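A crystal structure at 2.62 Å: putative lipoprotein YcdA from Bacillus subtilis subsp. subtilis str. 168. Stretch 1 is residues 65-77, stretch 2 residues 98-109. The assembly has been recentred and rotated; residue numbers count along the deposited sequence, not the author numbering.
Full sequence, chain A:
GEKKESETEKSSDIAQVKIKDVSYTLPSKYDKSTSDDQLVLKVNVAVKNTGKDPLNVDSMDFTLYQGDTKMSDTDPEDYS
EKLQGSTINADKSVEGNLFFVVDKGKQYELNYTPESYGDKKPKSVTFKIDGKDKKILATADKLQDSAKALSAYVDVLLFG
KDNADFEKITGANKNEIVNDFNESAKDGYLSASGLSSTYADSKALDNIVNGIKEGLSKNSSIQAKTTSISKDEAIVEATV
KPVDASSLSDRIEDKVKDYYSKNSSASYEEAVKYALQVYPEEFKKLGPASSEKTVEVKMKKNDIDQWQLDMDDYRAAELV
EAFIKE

Stretch 1, residues 65-77: YQGDTKMSDTDPE
Stretch 2 98-109: LFFVVDKGKQYE

How do the two backbones meet? They run antiparallel in two short ladders whose register differs by one residue. In the first, Tyr65 pairs with Glu109 (Tyr65 N to Glu109 O 2.9 Å and, in return, Glu109 N to Tyr65 O 2.9 Å), Gln66 faces Tyr108 at CA-CA 4.6 Å without hydrogen bonds, and Gly67 N reaches Gln107 O at 3.0 Å. In the second, Asp73 and Phe100 form a single bridge, CA-CA 4.4 Å, flanked by Val101 N to Ser72 O and Thr74 N to Phe99 O, both 2.9 Å.

What lets stretch 1 turn between the ladders? A type II' turn spans Gln66 to Thr69, closed by Gln66 N to Thr69 O, 2.8 Å, and Thr69 N to Gln66 O, 2.9 Å. Gly67 takes phi/psi 68/-122, a positive phi that favours glycine.

Why is Gln66 extended? With chi1 and chi2 both t and chi3 -90°, its amide reaches Asp103 and is held at both ends: Asp103 N donates to Gln66 OE1 at 2.7 Å, and Gln66 NE2 donates to Asp103 OD2 at 3.1 Å, with Asp103 at chi1 m. The Tyr108 ring (chi1 -41°, chi2 -67°) presents its edge to Gln66 OE1, CE1 3.6 Å away. Its hydroxyl ties Asp103 to Lys106, Tyr108 OH donating to Asp103 O at 2.7 Å and accepting from Lys106 N at 3.1 Å.

What packs around the second ladder? Phe99, chi1 m and chi2 84°, points toward stretch 1 and offers a ring face to Pro76, whose CB lies 4.0 Å from the ring centroid. Thr74, chi1 t, sets CB 3.7 Å from CG2 of Val101, also t. Selenomethionine Met71, m at all three chi angles, brings CG within 4.4 Å of Val102 CG1.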

# COMPACT_ATOMS: atom_id res chain seq x y z
N TYR A 65 -18.94 -10.45 -18.05
CA TYR A 65 -20.00 -9.46 -18.00
C TYR A 65 -20.23 -9.11 -16.56
O TYR A 65 -20.21 -9.99 -15.70
CB TYR A 65 -21.29 -9.96 -18.65
CG TYR A 65 -21.23 -9.96 -20.17
CD1 TYR A 65 -20.60 -11.00 -20.86
CD2 TYR A 65 -21.81 -8.95 -20.91
CE1 TYR A 65 -20.53 -11.00 -22.26
CE2 TYR A 65 -21.70 -8.90 -22.30
CZ TYR A 65 -21.07 -9.94 -22.97
OH TYR A 65 -21.04 -9.93 -24.35
N GLN A 66 -20.40 -7.82 -16.28
CA GLN A 66 -20.80 -7.28 -15.00
C GLN A 66 -22.17 -6.74 -15.23
O GLN A 66 -22.33 -5.84 -16.08
CB GLN A 66 -19.82 -6.22 -14.53
CG GLN A 66 -20.15 -5.66 -13.19
CD GLN A 66 -19.25 -4.51 -12.93
OE1 GLN A 66 -18.16 -4.67 -12.39
NE2 GLN A 66 -19.68 -3.35 -13.38
N GLY A 67 -23.16 -7.36 -14.61
CA GLY A 67 -24.55 -7.05 -14.90
C GLY A 67 -24.78 -7.54 -16.31
O GLY A 67 -24.49 -8.71 -16.62
N ASP A 68 -25.19 -6.60 -17.20
CA ASP A 68 -25.39 -6.88 -18.62
C ASP A 68 -24.27 -6.27 -19.47
O ASP A 68 -24.31 -6.37 -20.68
CB ASP A 68 -26.77 -6.37 -19.11
CG ASP A 68 -27.97 -7.11 -18.56
OD1 ASP A 68 -27.81 -8.26 -18.12
OD2 ASP A 68 -29.09 -6.55 -18.63
N THR A 69 -23.28 -5.63 -18.85
CA THR A 69 -22.18 -4.93 -19.53
C THR A 69 -20.92 -5.79 -19.61
O THR A 69 -20.45 -6.31 -18.60
CB THR A 69 -21.86 -3.61 -18.76
OG1 THR A 69 -23.05 -2.84 -18.58
CG2 THR A 69 -20.78 -2.77 -19.44
N LYS A 70 -20.34 -5.86 -20.82
CA LYS A 70 -19.07 -6.55 -21.04
C LYS A 70 -17.97 -5.74 -20.39
O LYS A 70 -17.95 -4.51 -20.53
CB LYS A 70 -18.81 -6.73 -22.55
CG LYS A 70 -17.72 -7.75 -22.88
CD LYS A 70 -17.57 -7.97 -24.37
CE LYS A 70 -16.23 -8.59 -24.69
NZ LYS A 70 -16.11 -8.98 -26.12
N MSE A 71 -17.10 -6.41 -19.62
CA MSE A 71 -15.97 -5.78 -18.96
C MSE A 71 -14.66 -6.02 -19.74
O MSE A 71 -14.54 -7.00 -20.48
CB MSE A 71 -15.82 -6.27 -17.51
CG MSE A 71 -16.98 -5.90 -16.61
SE MSE A 71 -17.55 -4.00 -16.63
CE MSE A 71 -16.37 -3.27 -15.39
N SER A 72 -13.69 -5.14 -19.57
CA SER A 72 -12.39 -5.24 -20.22
C SER A 72 -11.58 -6.37 -19.62
O SER A 72 -11.60 -6.61 -18.41
CB SER A 72 -11.60 -3.94 -20.07
OG SER A 72 -12.28 -2.79 -20.53
N ASP A 73 -10.81 -7.03 -20.45
CA ASP A 73 -9.88 -8.00 -19.94
C ASP A 73 -8.63 -7.21 -19.59
O ASP A 73 -8.38 -6.15 -20.19
CB ASP A 73 -9.63 -9.13 -20.95
CG ASP A 73 -9.24 -8.64 -22.32
OD1 ASP A 73 -10.10 -7.99 -22.99
OD2 ASP A 73 -8.08 -8.89 -22.74
N THR A 74 -7.90 -7.64 -18.59
CA THR A 74 -6.71 -6.87 -18.29
C THR A 74 -5.55 -7.82 -18.09
O THR A 74 -5.72 -9.03 -18.25
CB THR A 74 -6.95 -5.86 -17.19
OG1 THR A 74 -5.83 -4.99 -17.17
CG2 THR A 74 -7.18 -6.50 -15.83
N ASP A 75 -4.36 -7.27 -17.84
CA ASP A 75 -3.17 -8.07 -17.69
C ASP A 75 -2.58 -7.86 -16.32
O ASP A 75 -2.62 -6.73 -15.82
CB ASP A 75 -2.13 -7.71 -18.79
CG ASP A 75 -2.43 -8.25 -20.17
OD1 ASP A 75 -2.83 -9.41 -20.27
OD2 ASP A 75 -2.24 -7.51 -21.15
N PRO A 76 -1.98 -8.92 -15.69
CA PRO A 76 -1.31 -8.71 -14.40
C PRO A 76 0.04 -8.00 -14.63
O PRO A 76 0.38 -7.77 -15.79
CB PRO A 76 -1.14 -10.15 -13.88
CG PRO A 76 -0.95 -10.95 -15.09
CD PRO A 76 -1.79 -10.31 -16.17
N GLU A 77 0.83 -7.67 -13.56
CA GLU A 77 2.14 -7.04 -13.75
C GLU A 77 3.07 -8.00 -14.49
O GLU A 77 3.78 -7.57 -15.39
CB GLU A 77 2.74 -6.59 -12.41
CG GLU A 77 4.11 -5.91 -12.50
CD GLU A 77 5.32 -6.81 -12.30
OE1 GLU A 77 5.15 -7.95 -11.81
OE2 GLU A 77 6.45 -6.36 -12.61
N LEU A 98 -7.32 -15.60 -15.29
CA LEU A 98 -7.96 -14.62 -16.15
C LEU A 98 -8.20 -13.38 -15.32
O LEU A 98 -8.43 -13.48 -14.12
CB LEU A 98 -9.28 -15.14 -16.76
CG LEU A 98 -9.30 -16.53 -17.36
CD1 LEU A 98 -10.71 -17.00 -17.47
CD2 LEU A 98 -8.58 -16.59 -18.72
N PHE A 99 -8.09 -12.22 -15.94
CA PHE A 99 -8.18 -10.94 -15.26
C PHE A 99 -9.15 -10.02 -15.98
O PHE A 99 -9.09 -9.89 -17.21
CB PHE A 99 -6.78 -10.31 -15.18
CG PHE A 99 -5.72 -11.16 -14.52
CD1 PHE A 99 -5.03 -12.13 -15.25
CD2 PHE A 99 -5.36 -10.96 -13.19
CE1 PHE A 99 -4.06 -12.92 -14.64
CE2 PHE A 99 -4.39 -11.75 -12.59
CZ PHE A 99 -3.76 -12.74 -13.31
N PHE A 100 -10.05 -9.39 -15.21
CA PHE A 100 -11.09 -8.53 -15.75
C PHE A 100 -11.30 -7.33 -14.88
O PHE A 100 -11.36 -7.46 -13.66
CB PHE A 100 -12.41 -9.30 -15.90
CG PHE A 100 -12.35 -10.49 -16.82
CD1 PHE A 100 -12.43 -10.33 -18.20
CD2 PHE A 100 -12.21 -11.78 -16.31
CE1 PHE A 100 -12.36 -11.44 -19.05
CE2 PHE A 100 -12.16 -12.88 -17.16
CZ PHE A 100 -12.21 -12.70 -18.52
N VAL A 101 -11.46 -6.16 -15.51
CA VAL A 101 -11.70 -4.90 -14.83
C VAL A 101 -13.16 -4.90 -14.38
O VAL A 101 -14.05 -4.98 -15.22
CB VAL A 101 -11.37 -3.69 -15.76
CG1 VAL A 101 -11.55 -2.37 -15.04
CG2 VAL A 101 -9.97 -3.81 -16.36
N VAL A 102 -13.38 -4.82 -13.06
CA VAL A 102 -14.70 -4.88 -12.41
C VAL A 102 -14.86 -3.85 -11.28
O VAL A 102 -13.90 -3.45 -10.62
CB VAL A 102 -14.98 -6.31 -11.82
CG1 VAL A 102 -15.12 -7.35 -12.92
CG2 VAL A 102 -13.92 -6.74 -10.79
N ASP A 103 -16.12 -3.51 -11.02
CA ASP A 103 -16.60 -2.72 -9.89
C ASP A 103 -16.94 -3.76 -8.81
O ASP A 103 -17.72 -4.68 -9.08
CB ASP A 103 -17.80 -1.85 -10.32
CG ASP A 103 -17.46 -0.83 -11.40
OD1 ASP A 103 -16.76 0.15 -11.08
OD2 ASP A 103 -17.95 -0.97 -12.55
N LYS A 104 -16.26 -3.71 -7.66
CA LYS A 104 -16.38 -4.66 -6.53
C LYS A 104 -17.83 -4.96 -6.15
O LYS A 104 -18.66 -4.04 -6.12
CB LYS A 104 -15.62 -4.09 -5.29
CG LYS A 104 -15.52 -4.98 -4.03
CD LYS A 104 -15.11 -4.12 -2.80
CE LYS A 104 -15.14 -4.85 -1.47
NZ LYS A 104 -14.75 -3.97 -0.33
N GLY A 105 -18.09 -6.23 -5.86
CA GLY A 105 -19.36 -6.74 -5.37
C GLY A 105 -20.52 -6.75 -6.35
O GLY A 105 -21.66 -6.58 -5.92
N LYS A 106 -20.26 -7.00 -7.64
CA LYS A 106 -21.37 -7.05 -8.59
C LYS A 106 -21.66 -8.51 -9.01
O LYS A 106 -21.09 -9.45 -8.43
CB LYS A 106 -21.11 -6.15 -9.80
CG LYS A 106 -20.94 -4.65 -9.48
CD LYS A 106 -22.13 -3.97 -8.77
CE LYS A 106 -21.92 -2.48 -8.53
NZ LYS A 106 -23.00 -1.86 -7.69
N GLN A 107 -22.61 -8.68 -9.94
CA GLN A 107 -22.97 -10.01 -10.43
C GLN A 107 -22.28 -10.25 -11.76
O GLN A 107 -22.57 -9.58 -12.75
CB GLN A 107 -24.49 -10.17 -10.53
CG GLN A 107 -25.20 -10.10 -9.17
CD GLN A 107 -24.56 -10.98 -8.11
OE1 GLN A 107 -24.41 -12.19 -8.28
NE2 GLN A 107 -24.13 -10.36 -7.01
N TYR A 108 -21.28 -11.14 -11.75
CA TYR A 108 -20.50 -11.41 -12.95
C TYR A 108 -20.97 -12.69 -13.63
O TYR A 108 -21.70 -13.50 -13.06
CB TYR A 108 -18.98 -11.46 -12.64
CG TYR A 108 -18.54 -10.37 -11.68
CD1 TYR A 108 -18.58 -9.02 -12.05
CD2 TYR A 108 -18.12 -10.68 -10.39
CE1 TYR A 108 -18.23 -8.02 -11.15
CE2 TYR A 108 -17.74 -9.68 -9.49
CZ TYR A 108 -17.80 -8.35 -9.88
OH TYR A 108 -17.45 -7.36 -8.99
N GLU A 109 -20.62 -12.78 -14.92
CA GLU A 109 -20.89 -13.90 -15.77
C GLU A 109 -19.67 -14.11 -16.63
O GLU A 109 -19.27 -13.21 -17.35
CB GLU A 109 -22.15 -13.68 -16.60
CG GLU A 109 -22.47 -14.86 -17.50
CD GLU A 109 -23.83 -14.88 -18.16
OE1 GLU A 109 -24.82 -15.20 -17.47
OE2 GLU A 109 -23.88 -14.66 -19.40